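Local coordinates for sigma-54 interaction domain protein (Enterococcus faecalis, PDB 3GDW) that is of unknown function but forms the mannose-type phosphotransferase IIA-like domain of a larger protein that probably binds ATP and DNA, at residues B[6-11]-B[53-58]; B[21-26]-B[96-101]; B[34-39]-B[45-50]; B[65-70]-B[102-107]. All coordinates share one frame; numbering follows the deposited sequence.

Contact 1: B[6-11]-B[53-58]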
loop_
_atom_site.group_PDB
_atom_site.type_symbol
_atom_site.label_atom_id
_atom_site.label_comp_id
_atom_site.label_asym_id
_atom_site.label_seq_id
_atom_site.Cartn_x
_atom_site.Cartn_y
_atom_site.Cartn_z
ATOM N N GLY B 6 -19.617 -0.108 4.731
ATOM C CA GLY B 6 -19.137 -0.940 3.630
ATOM C C GLY B 6 -17.755 -0.511 3.151
ATOM O O GLY B 6 -17.544 0.651 2.757
ATOM N N VAL B 7 -16.816 -1.444 3.184
ATOM C CA VAL B 7 -15.422 -1.152 2.789
ATOM C C VAL B 7 -15.148 -1.726 1.405
ATOM O O VAL B 7 -15.367 -2.927 1.167
ATOM C CB VAL B 7 -14.412 -1.713 3.792
ATOM C CG1 VAL B 7 -12.960 -1.302 3.414
ATOM C CG2 VAL B 7 -14.731 -1.215 5.174
ATOM N N PHE B 8 -14.699 -0.865 0.492
ATOM C CA PHE B 8 -14.323 -1.304 -0.848
ATOM C C PHE B 8 -12.874 -0.944 -1.096
ATOM O O PHE B 8 -12.457 0.209 -0.846
ATOM C CB PHE B 8 -15.224 -0.646 -1.913
ATOM C CG PHE B 8 -16.648 -1.146 -1.886
ATOM C CD1 PHE B 8 -17.080 -2.102 -2.807
ATOM C CD2 PHE B 8 -17.546 -0.672 -0.924
ATOM C CE1 PHE B 8 -18.419 -2.572 -2.784
ATOM C CE2 PHE B 8 -18.866 -1.132 -0.876
ATOM C CZ PHE B 8 -19.306 -2.083 -1.812
ATOM N N VAL B 9 -12.096 -1.922 -1.560
ATOM C CA VAL B 9 -10.667 -1.680 -1.810
ATOM C C VAL B 9 -10.435 -1.699 -3.322
ATOM O O VAL B 9 -10.645 -2.732 -3.959
ATOM C CB VAL B 9 -9.741 -2.768 -1.113
ATOM C CG1 VAL B 9 -8.293 -2.408 -1.285
ATOM C CG2 VAL B 9 -10.076 -2.939 0.388
ATOM N N LEU B 10 -10.011 -0.565 -3.891
ATOM C CA LEU B 10 -9.815 -0.449 -5.346
ATOM C C LEU B 10 -8.400 -0.010 -5.648
ATOM O O LEU B 10 -7.971 1.052 -5.180
ATOM C CB LEU B 10 -10.799 0.564 -5.958
ATOM C CG LEU B 10 -12.131 -0.038 -6.435
ATOM C CD1 LEU B 10 -12.970 -0.452 -5.259
ATOM C CD2 LEU B 10 -12.911 0.952 -7.317
HETATM N N MSE B 11 -7.664 -0.824 -6.417
HETATM C CA MSE B 11 -6.240 -0.528 -6.706
HETATM C C MSE B 11 -5.805 -0.902 -8.117
HETATM O O MSE B 11 -6.402 -1.768 -8.758
HETATM C CB MSE B 11 -5.312 -1.212 -5.666
HETATM C CG MSE B 11 -5.511 -0.681 -4.270
HETATM SE SE MSE B 11 -4.502 -1.614 -2.942
HETATM C CE MSE B 11 -5.136 -0.587 -1.417
ATOM N N ASN B 53 -22.179 -0.417 -9.801
ATOM C CA ASN B 53 -23.137 -1.499 -9.947
ATOM C C ASN B 53 -23.297 -2.358 -8.691
ATOM O O ASN B 53 -24.414 -2.755 -8.341
ATOM C CB ASN B 53 -22.784 -2.373 -11.154
ATOM C CG ASN B 53 -22.935 -1.634 -12.470
ATOM O OD1 ASN B 53 -23.615 -0.629 -12.556
ATOM N ND2 ASN B 53 -22.282 -2.135 -13.504
ATOM N N GLN B 54 -22.196 -2.652 -8.007
ATOM C CA GLN B 54 -22.319 -3.424 -6.781
ATOM C C GLN B 54 -22.932 -2.591 -5.654
ATOM O O GLN B 54 -23.804 -3.073 -4.920
ATOM C CB GLN B 54 -21.001 -4.029 -6.354
ATOM C CG GLN B 54 -21.230 -5.147 -5.335
ATOM C CD GLN B 54 -19.947 -5.739 -4.812
ATOM O OE1 GLN B 54 -18.988 -5.918 -5.568
ATOM N NE2 GLN B 54 -19.913 -6.048 -3.504
ATOM N N VAL B 55 -22.477 -1.342 -5.528
ATOM C CA VAL B 55 -23.038 -0.415 -4.560
ATOM C C VAL B 55 -24.563 -0.325 -4.731
ATOM O O VAL B 55 -25.307 -0.446 -3.749
ATOM C CB VAL B 55 -22.341 0.973 -4.645
ATOM C CG1 VAL B 55 -23.157 2.045 -3.946
ATOM C CG2 VAL B 55 -20.940 0.899 -4.039
ATOM N N ILE B 56 -25.021 -0.155 -5.975
ATOM C CA ILE B 56 -26.454 0.010 -6.272
ATOM C C ILE B 56 -27.281 -1.205 -5.832
ATOM O O ILE B 56 -28.355 -1.056 -5.236
ATOM C CB ILE B 56 -26.700 0.376 -7.767
ATOM C CG1 ILE B 56 -26.385 1.863 -7.988
ATOM C CG2 ILE B 56 -28.133 -0.001 -8.195
ATOM C CD1 ILE B 56 -26.771 2.449 -9.359
ATOM N N THR B 57 -26.756 -2.394 -6.113
ATOM C CA THR B 57 -27.344 -3.655 -5.674
ATOM C C THR B 57 -27.532 -3.695 -4.163
ATOM O O THR B 57 -28.611 -4.007 -3.676
ATOM C CB THR B 57 -26.434 -4.839 -6.081
ATOM O OG1 THR B 57 -26.398 -4.935 -7.512
ATOM C CG2 THR B 57 -26.934 -6.151 -5.492
ATOM N N GLN B 58 -26.469 -3.375 -3.433
ATOM C CA GLN B 58 -26.444 -3.543 -1.988
ATOM C C GLN B 58 -26.859 -2.285 -1.230
ATOM O O GLN B 58 -26.612 -2.185 -0.024
ATOM C CB GLN B 58 -25.044 -3.940 -1.552
ATOM C CG GLN B 58 -24.424 -5.036 -2.371
ATOM C CD GLN B 58 -23.098 -5.484 -1.787
ATOM O OE1 GLN B 58 -22.308 -4.673 -1.314
ATOM N NE2 GLN B 58 -22.856 -6.791 -1.806
#

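Contact 2: B[21-26]-B[96-101]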
loop_
_atom_site.group_PDB
_atom_site.type_symbol
_atom_site.label_atom_id
_atom_site.label_comp_id
_atom_site.label_asym_id
_atom_site.label_seq_id
_atom_site.Cartn_x
_atom_site.Cartn_y
_atom_site.Cartn_z
ATOM N N LEU B 21 -6.699 -7.372 0.880
ATOM C CA LEU B 21 -7.963 -7.683 1.580
ATOM C C LEU B 21 -7.960 -9.106 2.154
ATOM O O LEU B 21 -8.416 -9.317 3.286
ATOM C CB LEU B 21 -9.203 -7.472 0.682
ATOM C CG LEU B 21 -10.585 -7.721 1.316
ATOM C CD1 LEU B 21 -10.816 -6.797 2.499
ATOM C CD2 LEU B 21 -11.724 -7.563 0.287
ATOM N N LYS B 22 -7.461 -10.062 1.378
ATOM C CA LYS B 22 -7.383 -11.438 1.846
ATOM C C LYS B 22 -6.543 -11.499 3.126
ATOM O O LYS B 22 -6.948 -12.097 4.109
ATOM C CB LYS B 22 -6.807 -12.345 0.753
ATOM C CG LYS B 22 -6.633 -13.810 1.180
ATOM C CD LYS B 22 -6.355 -14.645 -0.069
ATOM C CE LYS B 22 -6.127 -16.128 0.214
ATOM N NZ LYS B 22 -5.691 -16.880 -1.012
ATOM N N THR B 23 -5.395 -10.826 3.118
ATOM C CA THR B 23 -4.552 -10.712 4.320
ATOM C C THR B 23 -5.306 -10.189 5.554
ATOM O O THR B 23 -5.266 -10.816 6.632
ATOM C CB THR B 23 -3.338 -9.806 4.027
ATOM O OG1 THR B 23 -2.472 -10.488 3.119
ATOM C CG2 THR B 23 -2.551 -9.482 5.319
ATOM N N ALA B 24 -6.010 -9.066 5.407
ATOM C CA ALA B 24 -6.797 -8.538 6.521
ATOM C C ALA B 24 -7.859 -9.536 6.956
ATOM O O ALA B 24 -8.055 -9.759 8.161
ATOM C CB ALA B 24 -7.455 -7.171 6.155
ATOM N N GLN B 25 -8.536 -10.134 5.982
ATOM C CA GLN B 25 -9.639 -11.038 6.269
ATOM C C GLN B 25 -9.189 -12.282 7.042
ATOM O O GLN B 25 -9.902 -12.748 7.947
ATOM C CB GLN B 25 -10.347 -11.445 4.989
ATOM C CG GLN B 25 -11.211 -10.340 4.396
ATOM C CD GLN B 25 -11.832 -10.768 3.096
ATOM O OE1 GLN B 25 -11.380 -11.727 2.465
ATOM N NE2 GLN B 25 -12.853 -10.052 2.669
ATOM N N GLU B 26 -8.026 -12.808 6.665
ATOM C CA GLU B 26 -7.438 -13.959 7.330
ATOM C C GLU B 26 -6.897 -13.572 8.695
ATOM O O GLU B 26 -7.076 -14.326 9.629
ATOM C CB GLU B 26 -6.342 -14.613 6.475
ATOM C CG GLU B 26 -6.887 -15.312 5.242
ATOM C CD GLU B 26 -5.795 -15.847 4.307
ATOM O OE1 GLU B 26 -4.587 -15.711 4.618
ATOM O OE2 GLU B 26 -6.149 -16.411 3.245
ATOM N N THR B 96 -3.540 3.725 0.271
ATOM C CA THR B 96 -3.919 2.646 1.179
ATOM C C THR B 96 -2.855 1.546 1.166
ATOM O O THR B 96 -2.341 1.196 0.122
ATOM C CB THR B 96 -5.276 2.046 0.801
ATOM O OG1 THR B 96 -6.276 3.070 0.831
ATOM C CG2 THR B 96 -5.672 0.985 1.803
ATOM N N SER B 97 -2.487 1.058 2.354
ATOM C CA SER B 97 -1.567 -0.057 2.499
ATOM C C SER B 97 -2.267 -1.149 3.338
ATOM O O SER B 97 -3.366 -0.946 3.810
ATOM C CB SER B 97 -0.280 0.420 3.191
ATOM O OG SER B 97 0.738 -0.560 3.064
ATOM N N THR B 98 -1.614 -2.297 3.510
ATOM C CA THR B 98 -2.198 -3.465 4.211
ATOM C C THR B 98 -2.788 -3.097 5.573
ATOM O O THR B 98 -3.897 -3.493 5.893
ATOM C CB THR B 98 -1.115 -4.559 4.392
ATOM O OG1 THR B 98 -0.374 -4.674 3.175
ATOM C CG2 THR B 98 -1.750 -5.911 4.696
HETATM N N MSE B 99 -2.044 -2.311 6.353
HETATM C CA MSE B 99 -2.454 -1.933 7.712
HETATM C C MSE B 99 -3.729 -1.152 7.737
HETATM O O MSE B 99 -4.540 -1.325 8.645
HETATM C CB MSE B 99 -1.385 -1.106 8.398
HETATM C CG MSE B 99 -0.196 -1.940 8.764
HETATM SE SE MSE B 99 -0.754 -3.402 9.964
HETATM C CE MSE B 99 -2.194 -2.542 11.047
ATOM N N ILE B 100 -3.876 -0.286 6.738
ATOM C CA ILE B 100 -5.055 0.560 6.582
ATOM C C ILE B 100 -6.266 -0.308 6.223
ATOM O O ILE B 100 -7.323 -0.121 6.815
ATOM C CB ILE B 100 -4.856 1.656 5.496
ATOM C CG1 ILE B 100 -3.683 2.577 5.848
ATOM C CG2 ILE B 100 -6.106 2.497 5.370
ATOM C CD1 ILE B 100 -3.745 3.093 7.291
ATOM N N VAL B 101 -6.117 -1.249 5.283
ATOM C CA VAL B 101 -7.207 -2.209 4.999
ATOM C C VAL B 101 -7.568 -2.961 6.306
ATOM O O VAL B 101 -8.747 -3.062 6.689
ATOM C CB VAL B 101 -6.850 -3.221 3.872
ATOM C CG1 VAL B 101 -8.022 -4.173 3.601
ATOM C CG2 VAL B 101 -6.425 -2.495 2.580
#

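Contact 3: B[34-39]-B[45-50]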
loop_
_atom_site.group_PDB
_atom_site.type_symbol
_atom_site.label_atom_id
_atom_site.label_comp_id
_atom_site.label_asym_id
_atom_site.label_seq_id
_atom_site.Cartn_x
_atom_site.Cartn_y
_atom_site.Cartn_z
ATOM N N THR B 34 -14.865 -5.713 0.191
ATOM C CA THR B 34 -14.898 -6.071 -1.210
ATOM C C THR B 34 -13.661 -5.491 -1.859
ATOM O O THR B 34 -13.374 -4.304 -1.669
ATOM C CB THR B 34 -16.155 -5.473 -1.879
ATOM O OG1 THR B 34 -17.310 -6.058 -1.277
ATOM C CG2 THR B 34 -16.170 -5.743 -3.372
ATOM N N ALA B 35 -12.922 -6.321 -2.609
ATOM C CA ALA B 35 -11.764 -5.806 -3.367
ATOM C C ALA B 35 -12.005 -5.861 -4.877
ATOM O O ALA B 35 -12.635 -6.808 -5.375
ATOM C CB ALA B 35 -10.483 -6.555 -2.999
HETATM N N MSE B 36 -11.495 -4.860 -5.606
HETATM C CA MSE B 36 -11.619 -4.866 -7.062
HETATM C C MSE B 36 -10.287 -4.413 -7.590
HETATM O O MSE B 36 -9.776 -3.393 -7.142
HETATM C CB MSE B 36 -12.671 -3.843 -7.512
HETATM C CG MSE B 36 -13.944 -3.875 -6.669
HETATM SE SE MSE B 36 -15.413 -2.999 -7.596
HETATM C CE MSE B 36 -16.755 -4.360 -7.191
ATOM N N ASN B 37 -9.751 -5.145 -8.560
ATOM C CA ASN B 37 -8.431 -4.842 -9.099
ATOM C C ASN B 37 -8.640 -4.198 -10.441
ATOM O O ASN B 37 -9.441 -4.682 -11.230
ATOM C CB ASN B 37 -7.606 -6.122 -9.265
ATOM C CG ASN B 37 -7.428 -6.873 -7.945
ATOM O OD1 ASN B 37 -6.793 -6.374 -7.005
ATOM N ND2 ASN B 37 -8.042 -8.039 -7.852
HETATM N N MSE B 38 -7.934 -3.105 -10.712
HETATM C CA MSE B 38 -8.024 -2.482 -12.027
HETATM C C MSE B 38 -6.771 -2.802 -12.825
HETATM O O MSE B 38 -5.724 -2.172 -12.606
HETATM C CB MSE B 38 -8.185 -0.965 -11.926
HETATM C CG MSE B 38 -8.479 -0.320 -13.296
HETATM SE SE MSE B 38 -8.805 1.592 -13.079
HETATM C CE MSE B 38 -6.945 2.125 -12.822
ATOM N N PRO B 39 -6.868 -3.779 -13.750
ATOM C CA PRO B 39 -5.665 -4.117 -14.464
ATOM C C PRO B 39 -5.312 -2.994 -15.433
ATOM O O PRO B 39 -6.124 -2.090 -15.705
ATOM C CB PRO B 39 -6.026 -5.435 -15.184
ATOM C CG PRO B 39 -7.526 -5.348 -15.406
ATOM C CD PRO B 39 -8.019 -4.627 -14.146
ATOM N N GLN B 45 -13.181 4.665 -16.192
ATOM C CA GLN B 45 -14.661 4.660 -16.208
ATOM C C GLN B 45 -15.250 3.239 -16.077
ATOM O O GLN B 45 -16.257 3.024 -15.407
ATOM C CB GLN B 45 -15.205 5.350 -17.467
ATOM C CG GLN B 45 -16.717 5.306 -17.599
ATOM C CD GLN B 45 -17.459 6.017 -16.456
ATOM O OE1 GLN B 45 -16.924 6.921 -15.809
ATOM N NE2 GLN B 45 -18.700 5.605 -16.212
ATOM N N THR B 46 -14.620 2.267 -16.720
ATOM C CA THR B 46 -15.061 0.880 -16.609
ATOM C C THR B 46 -15.026 0.401 -15.143
ATOM O O THR B 46 -15.930 -0.315 -14.683
ATOM C CB THR B 46 -14.142 -0.033 -17.434
ATOM O OG1 THR B 46 -14.114 0.427 -18.787
ATOM C CG2 THR B 46 -14.607 -1.467 -17.375
HETATM N N MSE B 47 -13.983 0.799 -14.420
HETATM C CA MSE B 47 -13.839 0.419 -13.004
HETATM C C MSE B 47 -14.922 1.082 -12.150
HETATM O O MSE B 47 -15.537 0.438 -11.300
HETATM C CB MSE B 47 -12.466 0.794 -12.471
HETATM C CG MSE B 47 -12.314 0.498 -10.990
HETATM SE SE MSE B 47 -12.569 -1.464 -10.621
HETATM C CE MSE B 47 -11.052 -1.988 -11.337
ATOM N N TYR B 48 -15.167 2.359 -12.402
ATOM C CA TYR B 48 -16.212 3.055 -11.677
ATOM C C TYR B 48 -17.533 2.303 -11.835
ATOM O O TYR B 48 -18.274 2.133 -10.875
ATOM C CB TYR B 48 -16.386 4.488 -12.170
ATOM C CG TYR B 48 -17.554 5.103 -11.454
ATOM C CD1 TYR B 48 -17.459 5.416 -10.098
ATOM C CD2 TYR B 48 -18.774 5.297 -12.101
ATOM C CE1 TYR B 48 -18.539 5.933 -9.405
ATOM C CE2 TYR B 48 -19.872 5.835 -11.416
ATOM C CZ TYR B 48 -19.745 6.138 -10.064
ATOM O OH TYR B 48 -20.800 6.662 -9.353
ATOM N N GLU B 49 -17.824 1.854 -13.055
ATOM C CA GLU B 49 -19.104 1.212 -13.319
ATOM C C GLU B 49 -19.221 -0.134 -12.571
ATOM O O GLU B 49 -20.307 -0.483 -12.106
ATOM C CB GLU B 49 -19.371 1.083 -14.826
ATOM C CG GLU B 49 -19.577 2.423 -15.486
ATOM C CD GLU B 49 -19.816 2.355 -16.989
ATOM O OE1 GLU B 49 -20.124 1.261 -17.529
ATOM O OE2 GLU B 49 -19.697 3.421 -17.634
ATOM N N GLN B 50 -18.107 -0.856 -12.430
ATOM C CA GLN B 50 -18.079 -2.086 -11.619
ATOM C C GLN B 50 -18.452 -1.772 -10.173
ATOM O O GLN B 50 -19.256 -2.465 -9.549
ATOM C CB GLN B 50 -16.664 -2.687 -11.598
ATOM C CG GLN B 50 -16.191 -3.205 -12.928
ATOM C CD GLN B 50 -16.847 -4.515 -13.259
ATOM O OE1 GLN B 50 -16.757 -5.477 -12.483
ATOM N NE2 GLN B 50 -17.510 -4.571 -14.406
#

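Contact 4: B[65-70]-B[102-107]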
loop_
_atom_site.group_PDB
_atom_site.type_symbol
_atom_site.label_atom_id
_atom_site.label_comp_id
_atom_site.label_asym_id
_atom_site.label_seq_id
_atom_site.Cartn_x
_atom_site.Cartn_y
_atom_site.Cartn_z
ATOM N N GLY B 65 -23.023 4.164 5.281
ATOM C CA GLY B 65 -22.013 4.778 4.454
ATOM C C GLY B 65 -21.008 3.790 3.900
ATOM O O GLY B 65 -21.027 2.597 4.213
ATOM N N ILE B 66 -20.129 4.308 3.064
ATOM C CA ILE B 66 -19.160 3.499 2.319
ATOM C C ILE B 66 -17.779 4.097 2.532
ATOM O O ILE B 66 -17.626 5.321 2.491
ATOM C CB ILE B 66 -19.481 3.565 0.791
ATOM C CG1 ILE B 66 -20.808 2.860 0.478
ATOM C CG2 ILE B 66 -18.298 3.030 -0.055
ATOM C CD1 ILE B 66 -21.340 3.127 -0.963
ATOM N N LEU B 67 -16.775 3.248 2.752
ATOM C CA LEU B 67 -15.403 3.699 2.727
ATOM C C LEU B 67 -14.657 3.087 1.525
ATOM O O LEU B 67 -14.516 1.864 1.445
ATOM C CB LEU B 67 -14.718 3.304 4.049
ATOM C CG LEU B 67 -13.242 3.634 4.187
ATOM C CD1 LEU B 67 -13.039 5.169 4.282
ATOM C CD2 LEU B 67 -12.673 2.909 5.407
ATOM N N LEU B 68 -14.196 3.943 0.613
ATOM C CA LEU B 68 -13.342 3.536 -0.525
ATOM C C LEU B 68 -11.891 3.716 -0.143
ATOM O O LEU B 68 -11.469 4.826 0.219
ATOM C CB LEU B 68 -13.600 4.405 -1.765
ATOM C CG LEU B 68 -15.028 4.429 -2.327
ATOM C CD1 LEU B 68 -15.040 5.122 -3.699
ATOM C CD2 LEU B 68 -15.643 3.011 -2.459
ATOM N N LEU B 69 -11.147 2.629 -0.218
ATOM C CA LEU B 69 -9.714 2.633 0.020
ATOM C C LEU B 69 -9.033 2.413 -1.323
ATOM O O LEU B 69 -9.213 1.370 -1.949
ATOM C CB LEU B 69 -9.383 1.478 0.984
ATOM C CG LEU B 69 -9.998 1.580 2.382
ATOM C CD1 LEU B 69 -9.573 0.371 3.216
ATOM C CD2 LEU B 69 -9.595 2.910 3.091
ATOM N N THR B 70 -8.275 3.399 -1.788
ATOM C CA THR B 70 -7.616 3.313 -3.085
ATOM C C THR B 70 -6.088 3.492 -2.956
ATOM O O THR B 70 -5.568 3.793 -1.878
ATOM C CB THR B 70 -8.171 4.402 -4.072
ATOM O OG1 THR B 70 -7.766 5.721 -3.627
ATOM C CG2 THR B 70 -9.706 4.320 -4.168
ATOM N N LEU B 102 -6.541 -3.467 6.987
ATOM C CA LEU B 102 -6.759 -4.196 8.229
ATOM C C LEU B 102 -7.548 -3.380 9.245
ATOM O O LEU B 102 -8.534 -3.859 9.789
ATOM C CB LEU B 102 -5.428 -4.647 8.824
ATOM C CG LEU B 102 -5.437 -5.439 10.140
ATOM C CD1 LEU B 102 -6.301 -6.662 9.977
ATOM C CD2 LEU B 102 -4.033 -5.875 10.459
ATOM N N GLU B 103 -7.102 -2.155 9.495
ATOM C CA GLU B 103 -7.767 -1.276 10.458
ATOM C C GLU B 103 -9.193 -0.901 10.035
ATOM O O GLU B 103 -10.092 -0.859 10.874
ATOM C CB GLU B 103 -6.873 -0.054 10.772
ATOM C CG GLU B 103 -5.575 -0.512 11.469
ATOM C CD GLU B 103 -4.511 0.544 11.725
ATOM O OE1 GLU B 103 -4.057 1.246 10.787
ATOM O OE2 GLU B 103 -4.065 0.609 12.883
ATOM N N ALA B 104 -9.406 -0.674 8.737
ATOM C CA ALA B 104 -10.737 -0.345 8.215
ATOM C C ALA B 104 -11.725 -1.502 8.400
ATOM O O ALA B 104 -12.824 -1.316 8.898
ATOM C CB ALA B 104 -10.654 0.030 6.751
ATOM N N ILE B 105 -11.320 -2.691 7.994
ATOM C CA ILE B 105 -12.201 -3.866 8.114
ATOM C C ILE B 105 -12.448 -4.195 9.597
ATOM O O ILE B 105 -13.586 -4.488 9.998
ATOM C CB ILE B 105 -11.604 -5.078 7.333
ATOM C CG1 ILE B 105 -11.471 -4.739 5.835
ATOM C CG2 ILE B 105 -12.440 -6.323 7.508
ATOM C CD1 ILE B 105 -12.771 -4.676 5.060
ATOM N N ARG B 106 -11.401 -4.108 10.425
ATOM C CA ARG B 106 -11.563 -4.451 11.848
ATOM C C ARG B 106 -12.633 -3.553 12.468
ATOM O O ARG B 106 -13.619 -4.035 13.094
ATOM C CB ARG B 106 -10.240 -4.308 12.606
ATOM C CG ARG B 106 -10.280 -4.880 14.036
ATOM C CD ARG B 106 -8.990 -4.638 14.826
ATOM N NE ARG B 106 -8.263 -3.430 14.418
ATOM C CZ ARG B 106 -8.547 -2.188 14.815
ATOM N NH1 ARG B 106 -9.567 -1.957 15.644
ATOM N NH2 ARG B 106 -7.807 -1.178 14.378
HETATM N N MSE B 107 -12.462 -2.248 12.274
HETATM C CA MSE B 107 -13.395 -1.288 12.853
HETATM C C MSE B 107 -14.788 -1.398 12.247
HETATM O O MSE B 107 -15.786 -1.379 12.989
HETATM C CB MSE B 107 -12.853 0.132 12.729
HETATM C CG MSE B 107 -11.594 0.322 13.518
HETATM SE SE MSE B 107 -10.942 2.150 13.475
HETATM C CE MSE B 107 -10.344 2.329 11.663
#

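Contact 1: B[6-11]-B[53-58]
The outer end of the Phe8 ring enters a cluster of Gln54 and Val55 of helix 44-57 and Gln58 just past its end. Val55 CG2 lies over one face of the ring, 4.1 Å from Phe8 CZ. Gln58 OE1 comes in at the edge, near the ring plane, and stands 4.0 Å from Phe8 CZ. Gln54 approaches obliquely, its NE2 3.9 Å from Phe8 CE1, and its amide plane is turned 63° from the ring. CG of Phe8 stands beside its own backbone N (chi1 -69°), which sends the ring off the strand toward the helix. Both glutamines are extended beyond CG and bring their amides to the ring, Gln54 from the last helical turn and Gln58 from just after it; Gln54 NE2 also makes a weak hydrogen bond to Thr34 OG1. No hydrogen bond spans the contact. Apolar packing and the two amides hold the aromatic tip, while Ile66 and Leu68 of the adjoining strand and Thr34 touch the same ring. This is the packing of a helix on a parallel sheet in an open alpha/beta fold: helix 44-57 belongs to the beta-alpha-beta crossover from strand 34-38 to strand 66-70, which passes over the intervening strand 6-12.

Contact 2: B[21-26]-B[96-101]
Val101 meets both Leu21 and Ala24 through a single methyl group. Starting at its CB, which points toward helix 16-28, the valine divides into two branches. CG1, placed opposite the backbone N (chi1 -179°), projects between the helices: it lies 4.0 Å from Ala24 CB and 4.0 Å from Leu21 CD1, and it also touches Val9 beneath. CG2 stays beside the backbone N and turns back to its own segment, 3.6 Å from Thr96 CG2. Leu21 and Val101 meet at about a right angle; the leucine's CB points away from helix 98-109, and only the end of its chain returns to the valine.

A second patch is made by two threonines whose methyls face each other, Thr23 CG2 and Thr98 CG2 being 3.7 Å apart. In both residues the methyl lies across from the backbone N, which leaves OG1 beside that N and directed to polar partners instead. Thr23 OG1 lies within hydrogen-bonding distance of two carbonyls, Ser19 O in its own helix and His12 O of the second subunit, between which its one proton must be shared or alternate. Thr98 OG1 bonds to Asp71 OD2 of the second subunit. The apolar halves thus close the helix pair and the hydroxyls serve the dimer interface, where Lys22 adds a salt bridge to Asp14 of the second subunit. Helix 16-28 and the start of helix 98-109 pack side by side above strand 6-12, with Met20 touching both Thr98 and Val101, and helix 114-135 meets Ile100 from beyond.

Contact 3: B[34-39]-B[45-50]
Met47, a selenomethionine like Met36 and Met38, overlaps both of these strand residues from helix 44-57. Its CB sits 3.8 Å from Met38 SE, and further along the chain Met47 SE packs 3.9 Å from Met36 CB. CG lies opposite the backbone N (chi1 176°), after which a bend at chi2 brings SE to Met36. The modelled position of its terminal methyl is doubtful, because it falls too close to Met38. Met36 reaches on to the next helical turn: its SE is 4.2 Å from Gln50 CB, and its CE is 3.9 Å from the carbonyl Gln50 O. Along the outer side of the helix, Gln45 NE2 donates to Glu49 OE2 in a nearly straight bond (2.8 Å, 173°) that uses the carboxylate's anti lone pair and lies in the amide plane. Strand and helix segments run almost antiparallel, at 166°, with their axes 9.6 Å apart. Strand 34-38 is the outermost strand on its side of the sheet; Leu10 of strand 6-12 and Phe78 of helix 78-86 also touch Met47, while helix 16-28 packs against Ala35 and Asn37 on the opposite face.

Contact 4: B[65-70]-B[102-107]
Ala104 presses its one methyl against the ends of two leucines on strand 66-70. Ala104 CB lies 3.8 Å from Leu67 CD2 and 3.7 Å from Leu69 CD1, a three-residue cluster that accounts for nearly all of this small interface. Two positions apart on the strand, the leucines have their CB atoms on the same face of the sheet, yet they reach the alanine by different routes. Leu67 carries CG opposite its backbone N (chi1 177°). Leu69 keeps CG beside the N (chi1 -63°). Their ends converge, with Leu67 CD2 only 3.8 Å from Leu69 CD2. Ala104 has no side chain beyond CB, and the helix comes correspondingly near the sheet, Leu67 CA and Ala104 CA being 8.3 Å apart.

Neighbours extend the packing on several sides. Leu114 and Ile117 of helix 114-135 touch Leu67, Val7 touches Leu69, and Ile105, next to the alanine, lies against Val7 and Leu21. In one of its two modelled conformers Glu103 OE1 hydrogen-bonds to Ser124 OG, away from the leucines. Across the contact itself there is no hydrogen bond and no charge pair. Methyl-to-methyl contact in a buried setting implies cohesion by dispersion and exclusion of water, which favours close approach but sets no direction by itself; the neighbouring packing probably shares in placing the helix.

How the contacts relate
Three contacts share one parallel sheet, and contacts 1 and 3 lie on its helix 44-57 face, with centres about 9 Å apart. Contact 3 is nested in the loop that contact 1 closes. Their strands pair directly, Val9 N lying 2.7 Å from Thr34 O. On the other flank of strand 6-12, Gly6 O stands 2.7 Å from Leu67 N, joining contacts 1 and 4. Contacts 2 and 4 use successive turns of helix 98-109 on the opposite face; their centres are about 9 Å apart, and Leu21 CD1 meets Ile105 CD1 at 3.9 Å. Contacts 2 and 3, about 18 Å apart between centres, still touch through Leu21 and Ala35. Among the four, contact 2 meets the second subunit.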